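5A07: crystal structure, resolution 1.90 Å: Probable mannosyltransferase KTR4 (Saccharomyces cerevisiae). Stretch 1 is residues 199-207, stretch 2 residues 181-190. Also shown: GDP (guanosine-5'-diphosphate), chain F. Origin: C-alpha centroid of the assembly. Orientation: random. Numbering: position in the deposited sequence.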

# COMPACT_ATOMS: atom_id res chain seq x y z
N TYR B 199 -13.50 -10.73 -8.11
CA TYR B 199 -12.87 -10.34 -9.37
C TYR B 199 -12.11 -11.45 -10.04
O TYR B 199 -11.31 -11.18 -10.94
CB TYR B 199 -11.86 -9.22 -9.19
CG TYR B 199 -12.31 -7.97 -8.49
CD1 TYR B 199 -13.31 -7.13 -9.02
CD2 TYR B 199 -11.67 -7.57 -7.32
CE1 TYR B 199 -13.67 -5.96 -8.38
CE2 TYR B 199 -12.03 -6.41 -6.66
CZ TYR B 199 -13.00 -5.58 -7.19
OH TYR B 199 -13.28 -4.42 -6.47
N ALA B 200 -12.27 -12.69 -9.61
CA ALA B 200 -11.40 -13.76 -10.15
C ALA B 200 -11.50 -13.81 -11.66
O ALA B 200 -10.53 -13.97 -12.36
CB ALA B 200 -11.80 -15.11 -9.56
N GLU B 201 -12.72 -13.68 -12.18
CA GLU B 201 -12.93 -13.81 -13.62
C GLU B 201 -12.95 -12.44 -14.32
O GLU B 201 -13.36 -12.34 -15.48
CB GLU B 201 -14.25 -14.61 -13.85
CG GLU B 201 -14.17 -16.09 -13.44
CD GLU B 201 -15.45 -16.91 -13.70
OE1 GLU B 201 -16.41 -16.76 -12.92
OE2 GLU B 201 -15.49 -17.72 -14.65
N VAL B 202 -12.54 -11.37 -13.64
CA VAL B 202 -12.48 -10.04 -14.29
C VAL B 202 -11.10 -9.77 -14.82
O VAL B 202 -10.19 -9.44 -14.03
CB VAL B 202 -12.93 -8.95 -13.34
CG1 VAL B 202 -12.98 -7.60 -14.06
CG2 VAL B 202 -14.30 -9.28 -12.78
N GLU B 203 -10.90 -9.91 -16.13
CA GLU B 203 -9.58 -9.86 -16.68
C GLU B 203 -8.91 -8.50 -16.44
O GLU B 203 -7.70 -8.43 -16.22
CB GLU B 203 -9.62 -10.19 -18.17
CG GLU B 203 -8.23 -10.25 -18.80
CD GLU B 203 -8.25 -10.75 -20.25
OE1 GLU B 203 -9.31 -11.24 -20.68
OE2 GLU B 203 -7.21 -10.64 -20.93
N SER B 204 -9.68 -7.42 -16.54
CA SER B 204 -9.14 -6.05 -16.35
C SER B 204 -8.48 -5.93 -14.91
O SER B 204 -7.57 -5.14 -14.73
CB SER B 204 -10.22 -5.04 -16.53
OG SER B 204 -11.24 -5.24 -15.59
N TYR B 205 -9.02 -6.67 -13.96
CA TYR B 205 -8.58 -6.56 -12.55
C TYR B 205 -7.23 -7.19 -12.40
O TYR B 205 -6.32 -6.64 -11.75
CB TYR B 205 -9.60 -7.18 -11.61
CG TYR B 205 -9.27 -6.82 -10.17
CD1 TYR B 205 -9.73 -5.61 -9.65
CD2 TYR B 205 -8.52 -7.65 -9.36
CE1 TYR B 205 -9.44 -5.25 -8.31
CE2 TYR B 205 -8.20 -7.29 -8.02
CZ TYR B 205 -8.67 -6.10 -7.53
OH TYR B 205 -8.42 -5.70 -6.25
N HIS B 206 -7.07 -8.36 -13.03
CA HIS B 206 -5.76 -8.96 -13.16
C HIS B 206 -4.76 -8.00 -13.80
O HIS B 206 -3.63 -7.82 -13.34
CB HIS B 206 -5.87 -10.26 -13.98
CG HIS B 206 -6.62 -11.35 -13.31
ND1 HIS B 206 -5.98 -12.43 -12.72
CD2 HIS B 206 -7.96 -11.58 -13.14
CE1 HIS B 206 -6.88 -13.29 -12.27
NE2 HIS B 206 -8.09 -12.80 -12.50
N ASN B 207 -5.14 -7.37 -14.90
CA ASN B 207 -4.25 -6.45 -15.59
C ASN B 207 -3.91 -5.29 -14.68
O ASN B 207 -2.80 -4.83 -14.73
CB ASN B 207 -4.91 -5.87 -16.87
CG ASN B 207 -5.10 -6.95 -17.95
OD1 ASN B 207 -4.49 -8.03 -17.93
ND2 ASN B 207 -5.93 -6.63 -18.90
PB GDP F . -10.21 -2.41 -5.31
O1B GDP F . -11.59 -2.89 -5.10
O2B GDP F . -9.14 -3.34 -5.26
O3B GDP F . -9.96 -1.12 -4.61
O3A GDP F . -10.23 -2.17 -6.91
PA GDP F . -10.58 -0.89 -7.79
O1A GDP F . -11.60 -1.15 -8.81
O2A GDP F . -10.78 0.37 -7.06
O5' GDP F . -9.24 -0.76 -8.61
C5' GDP F . -7.99 -0.19 -8.20
C4' GDP F . -7.63 1.08 -8.95
O4' GDP F . -7.44 0.72 -10.33
C3' GDP F . -8.69 2.17 -8.91
O3' GDP F . -8.03 3.46 -9.01
C2' GDP F . -9.53 1.86 -10.16
O2' GDP F . -10.14 3.03 -10.69
C1' GDP F . -8.47 1.39 -11.09
N9 GDP F . -8.93 0.38 -12.07
C8 GDP F . -9.42 -0.87 -11.86
N7 GDP F . -9.66 -1.48 -13.08
C5 GDP F . -9.30 -0.60 -14.05
C6 GDP F . -9.29 -0.63 -15.53
O6 GDP F . -9.71 -1.72 -16.03
N1 GDP F . -8.86 0.47 -16.18
C2 GDP F . -8.47 1.62 -15.51
N2 GDP F . -8.07 2.67 -16.22
N3 GDP F . -8.46 1.70 -14.15
C4 GDP F . -8.80 0.62 -13.41
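Stretch 2 181-190: DRERYDQEMD

Stretch 2 is a helix running from Arg182 to Asp190 and continuing beyond it, with Asp181 as its N-cap. Stretch 1 begins as a type I turn, Tyr199 to Val202, and enters its own helix at Glu203, with Val202 in the N-cap position. The two helices cross at 105°, close to perpendicular, and their axes approach no nearer than 13.2 Å. At that separation the space between them must be bridged by long side chains and by the turn itself, and the backbones come closest at the turn, where the CA atoms of Glu201 and Met189 are 5.4 Å apart.

Asp181 does not reach stretch 1; its role is to begin the helix. Its short carboxylate can fold back onto free backbone amides, and OD1 accepts weak bonds from Glu183 N at 2.7 Å and Arg184 N at 3.2 Å. Arg182, one residue later, has its CA-to-CB bond sideways to stretch 1, but its long chain carries the guanidinium to Glu203. The two side chains form a bidentate salt bridge: Arg182 NH1 donates to Glu203 OE1 at 3.0 Å and Arg182 NH2 to Glu203 OE2 at 2.8 Å. Both bonds are nearly straight, as suits the matched pairs of donors and acceptors on the two groups.

Glu183 and Arg184 lie out of reach of stretch 1, as polar residues on the exposed part of a helix can. Tyr185, one turn after Arg182, points toward stretch 1 and is buried. Its edge meets the face of the His206 ring, with centroids 5.2 Å apart and planes at 82°. The phenol is long enough to bring Tyr185 OH within 3.4 Å of Glu203 CA, at the start of the second helix. The hydroxyl also keeps a polar partner in this buried setting: water 1 lies 2.6 Å from Tyr185 OH and donates to Glu201 O, also at 2.6 Å.

Asp186 contributes through its backbone, for water 2 donates both to Asp186 O and to Glu201 OE2, each at 2.7 Å. Gln187 and Glu188 again lie out of reach.

Met189, one turn after Tyr185, points toward stretch 1 and has the largest covered area of stretch 2. Its flexible, apolar chain lies against both the turn and the edge of the imidazole: Met189 SD is 3.9 Å from Ala200 CB and 3.0 Å from Ala200 O, and it is 3.4 Å from His206 CE1. The methyl of Ala200 gives the thioether an apolar neighbour, while His206 NE2 donates to Ala200 O at 2.7 Å, tying the imidazole to the turn. Glu201 CG lies 4.0 Å from Met189 CB, using the aliphatic part of an otherwise charged side chain.

Asp190 has its CA-to-CB bond away from stretch 1, yet its carboxylate turns back, placing Asp190 OD1 2.8 Å from Glu201 OE2. These are two acceptors of like charge, and no hydrogen bond joins them.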

# COMPACT_ATOMS: atom_id res chain seq x y z
N ASP B 181 -1.21 -18.87 -20.94
CA ASP B 181 -2.17 -19.69 -21.62
C ASP B 181 -3.57 -19.31 -21.20
O ASP B 181 -4.07 -19.67 -20.09
CB ASP B 181 -1.93 -21.20 -21.35
CG ASP B 181 -3.13 -22.13 -21.76
OD1 ASP B 181 -4.12 -21.74 -22.40
OD2 ASP B 181 -3.09 -23.29 -21.40
N ARG B 182 -4.26 -18.63 -22.11
CA ARG B 182 -5.59 -18.17 -21.82
C ARG B 182 -6.57 -19.25 -21.40
O ARG B 182 -7.48 -19.02 -20.54
CB ARG B 182 -6.08 -17.36 -22.99
CG ARG B 182 -7.43 -16.74 -22.77
CD ARG B 182 -7.72 -15.81 -23.91
NE ARG B 182 -7.01 -14.53 -23.83
CZ ARG B 182 -7.38 -13.53 -23.03
NH1 ARG B 182 -8.40 -13.69 -22.19
NH2 ARG B 182 -6.74 -12.41 -23.06
N GLU B 183 -6.40 -20.46 -21.93
CA GLU B 183 -7.32 -21.53 -21.51
C GLU B 183 -7.07 -22.00 -20.04
O GLU B 183 -8.02 -22.26 -19.23
CB GLU B 183 -7.34 -22.68 -22.54
CG GLU B 183 -8.66 -23.44 -22.59
CD GLU B 183 -8.72 -24.47 -23.72
OE1 GLU B 183 -7.71 -24.57 -24.48
OE2 GLU B 183 -9.76 -25.17 -23.84
N ARG B 184 -5.82 -22.06 -19.66
CA ARG B 184 -5.51 -22.31 -18.24
C ARG B 184 -6.06 -21.20 -17.30
O ARG B 184 -6.72 -21.46 -16.28
CB ARG B 184 -4.02 -22.45 -18.11
CG ARG B 184 -3.62 -22.88 -16.72
CD ARG B 184 -2.12 -23.10 -16.73
NE ARG B 184 -1.55 -22.98 -15.40
CZ ARG B 184 -0.24 -22.90 -15.18
NH1 ARG B 184 0.63 -22.90 -16.18
NH2 ARG B 184 0.21 -22.80 -13.95
N TYR B 185 -5.83 -19.96 -17.73
CA TYR B 185 -6.37 -18.80 -17.06
C TYR B 185 -7.85 -19.04 -16.80
O TYR B 185 -8.33 -18.90 -15.66
CB TYR B 185 -6.05 -17.53 -17.89
CG TYR B 185 -6.87 -16.34 -17.48
CD1 TYR B 185 -6.60 -15.67 -16.30
CD2 TYR B 185 -7.96 -15.92 -18.23
CE1 TYR B 185 -7.40 -14.61 -15.90
CE2 TYR B 185 -8.77 -14.87 -17.82
CZ TYR B 185 -8.46 -14.21 -16.66
OH TYR B 185 -9.24 -13.17 -16.25
N ASP B 186 -8.58 -19.46 -17.85
CA ASP B 186 -10.06 -19.56 -17.72
C ASP B 186 -10.49 -20.60 -16.74
O ASP B 186 -11.39 -20.38 -15.92
CB ASP B 186 -10.75 -19.76 -19.08
CG ASP B 186 -10.87 -18.45 -19.86
OD1 ASP B 186 -11.20 -17.38 -19.27
OD2 ASP B 186 -10.61 -18.50 -21.07
N GLN B 187 -9.79 -21.71 -16.77
CA GLN B 187 -10.10 -22.84 -15.91
C GLN B 187 -9.71 -22.49 -14.47
O GLN B 187 -10.54 -22.65 -13.55
CB GLN B 187 -9.33 -24.06 -16.43
CG GLN B 187 -9.21 -25.24 -15.47
CD GLN B 187 -7.91 -26.02 -15.67
OE1 GLN B 187 -6.83 -25.44 -15.94
NE2 GLN B 187 -7.99 -27.32 -15.56
N GLU B 188 -8.50 -21.95 -14.27
CA GLU B 188 -8.11 -21.52 -12.90
C GLU B 188 -9.11 -20.52 -12.31
O GLU B 188 -9.51 -20.64 -11.14
CB GLU B 188 -6.73 -20.90 -12.87
CG GLU B 188 -5.61 -21.80 -13.32
CD GLU B 188 -5.30 -22.96 -12.42
OE1 GLU B 188 -6.03 -23.17 -11.40
OE2 GLU B 188 -4.31 -23.67 -12.79
N MET B 189 -9.55 -19.55 -13.12
CA MET B 189 -10.46 -18.53 -12.62
C MET B 189 -11.89 -19.06 -12.45
O MET B 189 -12.59 -18.67 -11.52
CB MET B 189 -10.34 -17.26 -13.44
CG MET B 189 -8.97 -16.55 -13.31
SD MET B 189 -8.61 -16.17 -11.56
CE MET B 189 -7.27 -17.33 -11.28
N ASP B 190 -12.28 -20.08 -13.24
CA ASP B 190 -13.50 -20.86 -12.89
C ASP B 190 -13.44 -21.48 -11.52
O ASP B 190 -14.31 -21.22 -10.67
CB ASP B 190 -13.85 -21.95 -13.91
CG ASP B 190 -14.68 -21.43 -15.05
OD1 ASP B 190 -15.51 -20.50 -14.86
OD2 ASP B 190 -14.47 -21.91 -16.16
O HOH W 1 -11.62 -13.35 -17.18
O HOH W 2 -13.04 -18.30 -15.68